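Local coordinates for beta-galactosidase (Trichoderma reesei, PDB 3OG2), which probably hydrolyses terminal non-reducing beta-D-galactose residues in beta-D-galactosides, as a member of glycoside hydrolase family 35, at residues L714-F719 / I777-V782; L728-Q733 / R802-Y807; A721-Q726 / T810-A815; F708-L713 / G838-G843. All coordinates share one frame; numbering follows the deposited sequence.

Interaction 1 of 4, residues L714-F719 / I777-V782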
# COMPACT_ATOMS: atom_id res chain seq x y z
N LEU A 714 19.92 17.33 16.96
CA LEU A 714 21.03 17.50 17.88
C LEU A 714 20.84 18.78 18.68
O LEU A 714 20.38 19.78 18.14
CB LEU A 714 22.40 17.52 17.23
CG LEU A 714 22.89 16.19 16.65
CD1 LEU A 714 22.35 15.97 15.26
CD2 LEU A 714 24.43 16.16 16.65
N PHE A 715 21.24 18.72 19.94
CA PHE A 715 21.19 19.87 20.83
C PHE A 715 22.55 20.06 21.46
O PHE A 715 23.21 19.07 21.79
CB PHE A 715 20.18 19.67 21.97
CG PHE A 715 18.78 19.45 21.44
CD1 PHE A 715 18.35 18.18 21.00
CD2 PHE A 715 17.91 20.51 21.35
CE1 PHE A 715 17.08 18.06 20.44
CE2 PHE A 715 16.62 20.43 20.84
CZ PHE A 715 16.24 19.19 20.39
N ARG A 716 22.95 21.30 21.65
CA ARG A 716 24.24 21.58 22.33
C ARG A 716 23.94 22.56 23.47
O ARG A 716 23.42 23.66 23.21
CB ARG A 716 25.27 22.19 21.35
CG ARG A 716 25.73 21.07 20.42
CD ARG A 716 26.66 21.57 19.39
NE ARG A 716 27.88 22.24 19.81
CZ ARG A 716 28.99 21.62 20.18
NH1 ARG A 716 28.98 20.28 20.29
NH2 ARG A 716 30.12 22.25 20.46
N GLY A 717 24.19 22.10 24.68
CA GLY A 717 23.90 22.89 25.84
C GLY A 717 25.16 23.32 26.58
O GLY A 717 25.95 22.46 27.03
N ARG A 718 25.38 24.63 26.69
CA ARG A 718 26.54 25.17 27.39
C ARG A 718 26.21 25.47 28.86
O ARG A 718 25.16 26.09 29.13
CB ARG A 718 26.96 26.49 26.76
CG ARG A 718 27.77 26.34 25.49
CD ARG A 718 27.86 27.66 24.76
NE ARG A 718 28.81 27.70 23.66
CZ ARG A 718 28.66 27.14 22.48
NH1 ARG A 718 27.54 26.44 22.20
NH2 ARG A 718 29.61 27.26 21.55
N PHE A 719 27.09 25.09 29.76
CA PHE A 719 26.94 25.50 31.14
C PHE A 719 28.31 25.76 31.75
O PHE A 719 29.33 25.25 31.22
CB PHE A 719 26.19 24.45 31.98
CG PHE A 719 26.93 23.13 32.21
CD1 PHE A 719 26.74 22.06 31.32
CD2 PHE A 719 27.77 22.96 33.32
CE1 PHE A 719 27.42 20.86 31.59
CE2 PHE A 719 28.45 21.79 33.55
CZ PHE A 719 28.25 20.71 32.68
N ILE A 777 30.18 21.67 27.30
CA ILE A 777 29.10 21.59 26.30
C ILE A 777 28.53 20.18 26.28
O ILE A 777 29.28 19.23 26.01
CB ILE A 777 29.58 22.00 24.88
CG1 ILE A 777 30.16 23.40 24.90
CG2 ILE A 777 28.42 21.87 23.92
CD1 ILE A 777 30.68 23.87 23.53
N LEU A 778 27.25 20.07 26.54
CA LEU A 778 26.55 18.80 26.37
C LEU A 778 26.11 18.68 24.94
O LEU A 778 25.50 19.58 24.40
CB LEU A 778 25.33 18.80 27.30
CG LEU A 778 25.65 18.63 28.76
CD1 LEU A 778 24.47 19.09 29.61
CD2 LEU A 778 25.98 17.17 29.09
N THR A 779 26.40 17.56 24.30
CA THR A 779 25.84 17.28 22.98
C THR A 779 24.84 16.15 23.16
O THR A 779 25.19 15.09 23.68
CB THR A 779 26.91 16.89 21.93
OG1 THR A 779 27.79 18.01 21.71
CG2 THR A 779 26.27 16.56 20.60
N VAL A 780 23.58 16.41 22.77
CA VAL A 780 22.51 15.45 22.97
C VAL A 780 21.97 15.11 21.57
O VAL A 780 21.54 16.02 20.86
CB VAL A 780 21.38 16.06 23.82
CG1 VAL A 780 20.24 15.05 24.01
CG2 VAL A 780 21.96 16.51 25.14
N VAL A 781 22.00 13.87 21.15
CA VAL A 781 21.47 13.43 19.87
C VAL A 781 20.14 12.76 20.17
O VAL A 781 20.08 11.90 21.06
CB VAL A 781 22.44 12.43 19.20
CG1 VAL A 781 21.88 12.03 17.81
CG2 VAL A 781 23.83 13.04 19.07
N VAL A 782 19.08 13.16 19.49
CA VAL A 782 17.75 12.61 19.73
C VAL A 782 17.19 12.17 18.37
O VAL A 782 16.95 13.02 17.52
CB VAL A 782 16.78 13.64 20.37
CG1 VAL A 782 15.43 12.97 20.62
CG2 VAL A 782 17.39 14.20 21.66
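Phe-715 and Val-780 exchange a pair of backbone hydrogen bonds, with Phe-715 N lying 2.9 Å from Val-780 O, and Gly-717 and Leu-778 do the same two residues along. Between these hydrogen-bonded pairs, CA-H...O contacts run to neighbouring carbonyls, the shortest setting Arg-716 CA 3.1 Å from Leu-778 O.

On the face carrying both arginines, Ile-777 serves two guanidinium groups at once. Its CG2 sits over the centre of the Arg-716 guanidinium, 3.8 Å from CZ, while its CD1 sits over the centre of the Arg-718 guanidinium, 4.0 Å from CZ. The Arg-716 chain kinks at chi3 (57°), turning NE out of the extended line of the methylenes before it; NH1 comes to 2.9 Å from Thr-779 OG1. Leu-714 lies beside Val-781, the two pointing the same way, with Leu-714 CD2 4.0 Å from Val-781 CG2.

The face with Phe-715, Leu-778 and Val-780 is hydrocarbon. The Phe-719 ring slants across Leu-778, Phe-719 CE1 lying 4.0 Å from Leu-778 CD1, and Phe-715 CE1 meets Val-782 CG2 at 4.1 Å. Strand 726-733 covers this side, setting Leu-728 against Leu-778 and Leu-730 against Val-780.

Further out, Asp-677 OD2 forms salt bridges with Arg-716 NE and Arg-718 NH1, and Glu-670 O takes a hydrogen bond from Arg-716 NH1. One carboxylate oxygen thus ties two arginines of the same strand, which would be expected to offset the repulsion between their charges, while Ile-777 covers one face of each guanidinium with a methyl and leaves their N-H groups to bond elsewhere.

Interaction 2 of 4, residues L728-Q733 / R802-Y807; sequences LFLSTQ and RGILDY
Phe-729 turns the edge of its ring to Asp-806, CE2 lying 4.1 Å from OD2 with ring and carboxylate planes nearly perpendicular (86°), and its carbonyl O meets Tyr-807 CA at 3.1 Å. Leu-730 lies on the face of Ile-804 and Tyr-807, where its CD1 touches both Ile-804 CG2 and Tyr-807 CB at 4.0 Å; the Tyr-807 hydroxyl is bonded beyond them to Trp-821 NE1. At Ser-731 the pairing slips by one residue. Its N donates to Asp-806 O, whereas its O takes a 2.8 Å bond from Leu-805 N and only a weak one from Asp-806 N. Ser-731 OG, anti to the backbone N (chi1 -179°), rests near Leu-805 CB and is hydrogen-bonded to Asn-762. Thr-732 then pairs with Ile-804, its own hydroxyl bonded to Ser-740. Gln-733 restores two-way backbone bonding with Gly-803 and spreads its side chain over Leu-805, Gln-733 CB meeting Leu-805 CD1 at 3.7 Å. Its NE2, bonded to Pro-801 O, lies in the plane of the Arg-802 guanidinium, at the edge; Arg-802 NH2 is hydrogen-bonded to Gly-786 O and salt-bridged to Asp-788. Leu-805 and Asp-806 together facing Ser-731 make a classic beta bulge, set here in an antiparallel sheet of a beta-sandwich domain.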
# COMPACT_ATOMS: atom_id res chain seq x y z
N LEU A 728 22.56 15.59 36.14
CA LEU A 728 21.75 15.99 35.00
C LEU A 728 20.55 15.07 34.84
O LEU A 728 20.68 13.84 34.82
CB LEU A 728 22.63 15.86 33.73
CG LEU A 728 21.89 16.11 32.42
CD1 LEU A 728 21.45 17.58 32.36
CD2 LEU A 728 22.84 15.72 31.28
N PHE A 729 19.39 15.65 34.71
CA PHE A 729 18.13 14.97 34.41
C PHE A 729 17.80 15.41 33.01
O PHE A 729 17.82 16.64 32.75
CB PHE A 729 17.01 15.41 35.39
CG PHE A 729 15.64 15.05 34.86
CD1 PHE A 729 15.28 13.71 34.80
CD2 PHE A 729 14.76 16.04 34.45
CE1 PHE A 729 14.04 13.37 34.32
CE2 PHE A 729 13.50 15.70 33.98
CZ PHE A 729 13.14 14.36 33.94
N LEU A 730 17.53 14.49 32.13
CA LEU A 730 17.18 14.82 30.76
C LEU A 730 16.01 14.00 30.26
O LEU A 730 16.05 12.78 30.24
CB LEU A 730 18.42 14.54 29.95
CG LEU A 730 18.57 15.10 28.59
CD1 LEU A 730 18.54 16.63 28.51
CD2 LEU A 730 19.90 14.58 28.05
N SER A 731 14.93 14.66 29.88
CA SER A 731 13.74 14.02 29.35
C SER A 731 13.69 14.25 27.86
O SER A 731 13.59 15.41 27.42
CB SER A 731 12.52 14.56 30.09
OG SER A 731 11.33 13.95 29.62
N THR A 732 13.87 13.17 27.10
CA THR A 732 13.87 13.27 25.63
C THR A 732 12.68 12.60 25.01
O THR A 732 12.05 11.70 25.59
CB THR A 732 15.19 12.71 25.03
OG1 THR A 732 15.35 11.33 25.46
CG2 THR A 732 16.41 13.51 25.46
N GLN A 733 12.31 13.01 23.79
CA GLN A 733 11.16 12.41 23.14
C GLN A 733 11.45 12.36 21.65
O GLN A 733 11.71 13.41 21.01
CB GLN A 733 9.89 13.21 23.44
CG GLN A 733 8.69 12.62 22.69
CD GLN A 733 7.39 13.08 23.29
OE1 GLN A 733 6.91 12.47 24.26
NE2 GLN A 733 6.80 14.17 22.76
N ARG A 802 9.37 16.77 19.33
CA ARG A 802 10.58 15.94 19.24
C ARG A 802 11.71 16.76 19.80
O ARG A 802 11.86 17.96 19.42
CB ARG A 802 10.90 15.55 17.80
CG ARG A 802 9.70 14.81 17.18
CD ARG A 802 9.60 13.42 17.78
NE ARG A 802 8.52 12.57 17.27
CZ ARG A 802 7.43 12.27 17.99
NH1 ARG A 802 7.21 12.79 19.19
NH2 ARG A 802 6.56 11.43 17.45
N GLY A 803 12.55 16.18 20.67
CA GLY A 803 13.68 16.91 21.21
C GLY A 803 13.71 16.69 22.72
O GLY A 803 13.61 15.55 23.21
N ILE A 804 13.93 17.77 23.44
CA ILE A 804 14.09 17.71 24.90
C ILE A 804 12.84 18.31 25.52
O ILE A 804 12.52 19.46 25.31
CB ILE A 804 15.36 18.45 25.35
CG1 ILE A 804 16.61 17.75 24.76
CG2 ILE A 804 15.44 18.55 26.88
CD1 ILE A 804 17.88 18.56 24.86
N LEU A 805 12.12 17.47 26.29
CA LEU A 805 10.90 17.92 26.96
C LEU A 805 11.21 18.64 28.24
O LEU A 805 10.41 19.48 28.68
CB LEU A 805 10.05 16.67 27.33
CG LEU A 805 9.59 15.84 26.15
CD1 LEU A 805 8.74 14.68 26.65
CD2 LEU A 805 8.81 16.72 25.19
N ASP A 806 12.27 18.25 28.95
CA ASP A 806 12.54 18.83 30.26
C ASP A 806 13.97 18.47 30.59
O ASP A 806 14.55 17.51 30.06
CB ASP A 806 11.63 18.22 31.34
CG ASP A 806 11.51 19.08 32.58
OD1 ASP A 806 12.12 20.17 32.62
OD2 ASP A 806 10.77 18.67 33.49
N TYR A 807 14.58 19.22 31.48
CA TYR A 807 15.90 18.91 32.01
C TYR A 807 16.08 19.63 33.34
O TYR A 807 15.41 20.60 33.64
CB TYR A 807 17.00 19.34 31.04
CG TYR A 807 17.13 20.82 30.81
CD1 TYR A 807 17.96 21.64 31.62
CD2 TYR A 807 16.43 21.44 29.79
CE1 TYR A 807 18.08 22.99 31.44
CE2 TYR A 807 16.54 22.81 29.57
CZ TYR A 807 17.34 23.55 30.39
OH TYR A 807 17.46 24.89 30.15

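Interaction 3 of 4, residues A721-Q726 / T810-A815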
# COMPACT_ATOMS: atom_id res chain seq x y z
N ALA A 721 30.52 24.97 35.07
CA ALA A 721 30.46 24.10 36.22
C ALA A 721 30.48 24.90 37.51
O ALA A 721 31.35 25.77 37.69
CB ALA A 721 31.60 23.07 36.20
N ARG A 722 29.57 24.56 38.42
CA ARG A 722 29.54 25.16 39.75
C ARG A 722 30.20 24.29 40.79
O ARG A 722 30.82 24.81 41.73
CB ARG A 722 28.09 25.46 40.17
CG ARG A 722 27.62 26.61 39.24
CD ARG A 722 27.15 27.77 40.11
NE ARG A 722 25.88 28.25 39.54
CZ ARG A 722 24.76 28.07 40.23
NH1 ARG A 722 24.87 27.48 41.41
NH2 ARG A 722 23.60 28.48 39.76
N THR A 723 30.06 22.98 40.67
CA THR A 723 30.74 22.01 41.53
C THR A 723 31.39 20.91 40.67
O THR A 723 31.09 20.79 39.50
CB THR A 723 29.78 21.40 42.55
OG1 THR A 723 28.64 20.82 41.88
CG2 THR A 723 29.22 22.48 43.47
N ALA A 724 32.30 20.19 41.29
CA ALA A 724 33.01 19.18 40.52
C ALA A 724 32.10 18.04 40.07
O ALA A 724 32.37 17.41 39.07
CB ALA A 724 34.16 18.66 41.36
N ARG A 725 31.05 17.78 40.84
CA ARG A 725 30.08 16.79 40.41
C ARG A 725 28.72 17.46 40.28
O ARG A 725 28.33 18.21 41.20
CB ARG A 725 29.99 15.66 41.46
CG ARG A 725 29.02 14.57 41.03
CD ARG A 725 29.11 13.36 41.95
NE ARG A 725 30.32 12.56 41.67
CZ ARG A 725 30.61 11.43 42.31
NH1 ARG A 725 29.80 10.98 43.26
NH2 ARG A 725 31.74 10.78 41.96
N GLN A 726 28.02 17.21 39.15
CA GLN A 726 26.70 17.76 38.91
C GLN A 726 25.80 16.61 38.49
O GLN A 726 26.32 15.60 38.01
CB GLN A 726 26.79 18.88 37.88
CG GLN A 726 27.63 20.02 38.51
CD GLN A 726 27.58 21.32 37.79
OE1 GLN A 726 27.98 22.35 38.32
NE2 GLN A 726 27.04 21.32 36.57
N THR A 810 21.92 20.16 38.31
CA THR A 810 22.04 20.64 39.68
C THR A 810 23.48 20.40 40.16
O THR A 810 24.12 19.41 39.79
CB THR A 810 21.04 19.95 40.64
OG1 THR A 810 21.13 18.53 40.41
CG2 THR A 810 19.59 20.35 40.40
N SER A 811 23.95 21.35 40.98
CA SER A 811 25.23 21.19 41.60
C SER A 811 25.11 20.21 42.77
O SER A 811 24.00 19.80 43.18
CB SER A 811 25.77 22.53 42.13
OG SER A 811 25.16 22.75 43.41
N SER A 812 26.29 19.88 43.30
CA SER A 812 26.27 18.89 44.40
C SER A 812 25.70 19.49 45.66
O SER A 812 25.56 18.75 46.63
CB SER A 812 27.68 18.33 44.63
OG SER A 812 28.62 19.35 44.88
N SER A 813 25.38 20.77 45.70
CA SER A 813 24.70 21.35 46.85
C SER A 813 23.22 21.56 46.55
O SER A 813 22.43 22.07 47.35
CB SER A 813 25.35 22.70 47.21
OG SER A 813 24.92 23.66 46.24
N GLY A 814 22.81 21.16 45.36
CA GLY A 814 21.42 21.29 44.96
C GLY A 814 21.13 22.55 44.18
O GLY A 814 19.98 22.75 43.76
N ALA A 815 22.09 23.41 43.93
CA ALA A 815 21.75 24.64 43.20
C ALA A 815 21.40 24.33 41.76
O ALA A 815 21.99 23.44 41.15
CB ALA A 815 22.91 25.60 43.27
O HOH W 1 31.06 18.25 44.00
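Thr-723 holds Ser-812 through its hydroxyl, gripping the start of a type I beta turn, Ser-811 to Gly-814, that also contains an ST turn. This is the tight part of the contact. Thr-723 OG1 accepts from Ser-812 N at 2.9 Å on a nearly straight line (163°) and gives its own proton to Arg-725 O at 2.7 Å, approaching from above that carbonyl plane. With chi1 at 55°, OG1 lies between the backbone N and the carbonyl carbon, while CG2 packs against Ser-811 CB at 3.7 Å. The extended Gln-726 side chain closes its own loop, OE1 accepting from both Arg-722 N, at 2.7 Å, and Thr-723 N. Inside the turn, Ser-811 OG accepts from Ser-813 N at 3.0 Å and from Ala-815 N.

The outer side is looser and reaches solvent. Arg-722 lies across it with its CB near Ser-811 CB, and Arg-725 turns its guanidinium away to form a salt bridge with Asp-768. A water bridges the two segments, accepting a long 3.2 Å bond from Arg-725 N and joined to Ser-812 OG at 2.8 Å. On this exposed side, Arg-722 NH1 meets Ala-815 CB at 3.3 Å, the methyl lying near the guanidinium plane.

Interaction 4 of 4, residues F708-L713 / G838-G843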
# COMPACT_ATOMS: atom_id res chain seq x y z
N PHE A 708 12.39 22.22 12.29
CA PHE A 708 13.02 20.93 12.07
C PHE A 708 11.99 19.82 12.32
O PHE A 708 11.65 19.61 13.49
CB PHE A 708 14.23 20.74 13.00
CG PHE A 708 15.28 21.82 12.78
CD1 PHE A 708 15.92 21.96 11.55
CD2 PHE A 708 15.60 22.67 13.84
CE1 PHE A 708 16.88 22.93 11.40
CE2 PHE A 708 16.52 23.68 13.70
CZ PHE A 708 17.17 23.79 12.45
N HIS A 709 11.57 19.14 11.26
CA HIS A 709 10.45 18.20 11.37
C HIS A 709 10.83 16.76 11.06
O HIS A 709 9.95 15.88 11.17
CB HIS A 709 9.31 18.60 10.37
CG HIS A 709 8.98 20.05 10.56
ND1 HIS A 709 8.64 20.58 11.81
CD2 HIS A 709 9.04 21.05 9.64
CE1 HIS A 709 8.45 21.89 11.61
NE2 HIS A 709 8.68 22.19 10.33
N ALA A 710 12.06 16.52 10.63
CA ALA A 710 12.42 15.25 10.01
C ALA A 710 13.74 14.71 10.62
O ALA A 710 14.76 15.41 10.70
CB ALA A 710 12.67 15.43 8.52
N GLY A 711 13.75 13.42 10.92
CA GLY A 711 14.99 12.74 11.26
C GLY A 711 15.62 13.19 12.54
O GLY A 711 15.00 13.74 13.48
N THR A 712 16.95 12.93 12.62
CA THR A 712 17.62 13.07 13.89
C THR A 712 17.88 14.54 14.22
O THR A 712 18.25 15.35 13.36
CB THR A 712 19.00 12.34 13.78
OG1 THR A 712 18.80 11.04 13.24
CG2 THR A 712 19.71 12.23 15.13
N LEU A 713 17.70 14.90 15.49
CA LEU A 713 17.99 16.23 16.01
C LEU A 713 19.22 16.21 16.90
O LEU A 713 19.51 15.18 17.55
CB LEU A 713 16.80 16.69 16.87
CG LEU A 713 15.44 16.75 16.17
CD1 LEU A 713 14.38 17.20 17.19
CD2 LEU A 713 15.50 17.67 14.95
N GLY A 838 12.92 16.20 -1.47
CA GLY A 838 11.81 16.60 -0.63
C GLY A 838 12.21 16.94 0.79
O GLY A 838 13.37 16.82 1.20
N PRO A 839 11.21 17.38 1.55
CA PRO A 839 11.46 18.03 2.83
C PRO A 839 11.82 17.06 3.96
O PRO A 839 12.24 17.57 5.00
CB PRO A 839 10.12 18.73 3.17
CG PRO A 839 9.08 17.95 2.38
CD PRO A 839 9.77 17.48 1.12
N LEU A 840 11.61 15.76 3.83
CA LEU A 840 11.77 14.84 4.97
C LEU A 840 12.98 13.92 4.78
O LEU A 840 13.42 13.31 5.76
CB LEU A 840 10.52 13.98 5.15
CG LEU A 840 9.22 14.80 5.29
CD1 LEU A 840 8.05 13.87 5.55
CD2 LEU A 840 9.35 15.83 6.42
N ASN A 841 13.55 13.85 3.57
CA ASN A 841 14.58 12.85 3.29
C ASN A 841 15.77 12.88 4.23
O ASN A 841 16.25 11.81 4.64
CB ASN A 841 15.01 13.03 1.80
CG ASN A 841 15.98 11.93 1.36
OD1 ASN A 841 15.60 10.75 1.38
ND2 ASN A 841 17.18 12.32 0.97
N GLU A 842 16.25 14.10 4.52
CA GLU A 842 17.40 14.26 5.40
C GLU A 842 17.04 14.59 6.83
O GLU A 842 16.18 15.45 7.04
CB GLU A 842 18.19 15.54 5.10
CG GLU A 842 18.70 15.57 3.74
CD GLU A 842 19.44 16.84 3.33
OE1 GLU A 842 19.80 17.83 4.04
OE2 GLU A 842 19.68 16.75 2.10
N GLY A 843 17.74 13.99 7.76
CA GLY A 843 17.70 14.48 9.14
C GLY A 843 18.88 15.40 9.42
O GLY A 843 19.49 15.97 8.48
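Leu-840 O takes a hydrogen bond from Asn-332 ND2 and has the methyl of Ala-710 beside it, Ala-710 CB to Leu-840 O 3.6 Å. Ala-710 and Gly-843 carry much of the contact. Besides the carbonyl oxygen, the Ala-710 methyl meets Leu-840 CA at 3.7 Å and Leu-840 CD2 at 3.9 Å, and Glu-842 O lies 3.8 Å from it, so CB packs against the backbone of 838-843 at both Leu-840 and Glu-842. Leu-840 sets its CG beside the backbone N (chi1 -54°), and one branch end, CD2, is the part of the side chain that touches Ala-710.

Next along, backbone meets backbone. Gly-711 CA and Gly-843 CA stand 3.9 Å apart, an approach that two glycines make possible because neither carries a CB into the gap. Gly-711 also has a positive phi (66°), which favours glycine on its own account. Gly-843 CA points a hydrogen at Ala-710 O, the carbon lying 3.5 Å from the oxygen with an angle of 146° at the hydrogen.

Polar groups at the edges of the contact are bonded outside it. Glu-842 OE2 makes a salt bridge with Arg-999, Gly-843 N is hydrogen-bonded to Glu-848, and Thr-712 OG1 to Asp-783 OD1.

Asn-332 belongs to the family 35 TIM-barrel region, and the Leu-840 side chain lies about 10 Å from that of Ile-119, part of the galactose site, which holds no galactose in this model. The arrangement is a buried loop-to-loop junction beside the catalytic barrel, linked to it through Asn-332, near but not within the sugar site.

In the fold
Along the chain, 708-713 leads straight into 714-719, then 721-726 and 728-733; the partners follow as 777-782, 802-807, 810-815 and 838-843. Interaction 4 therefore closes a loop that encloses the other three. Interactions 1 and 2, with centres 11 Å apart, belong to separate antiparallel sheets that pack face to face as a beta-sandwich, where the Phe-715 ring meets Gly-803 and Ile-804. Interaction 3 adjoins interaction 2 in sequence, joining the loop before strand 726-733 to the turn after strand 803-811, its centre about 36 Å from that of interaction 4. The domain thus runs outward from its junction near the catalytic barrel, through a two-sheet core, to a partly solvent-exposed tip.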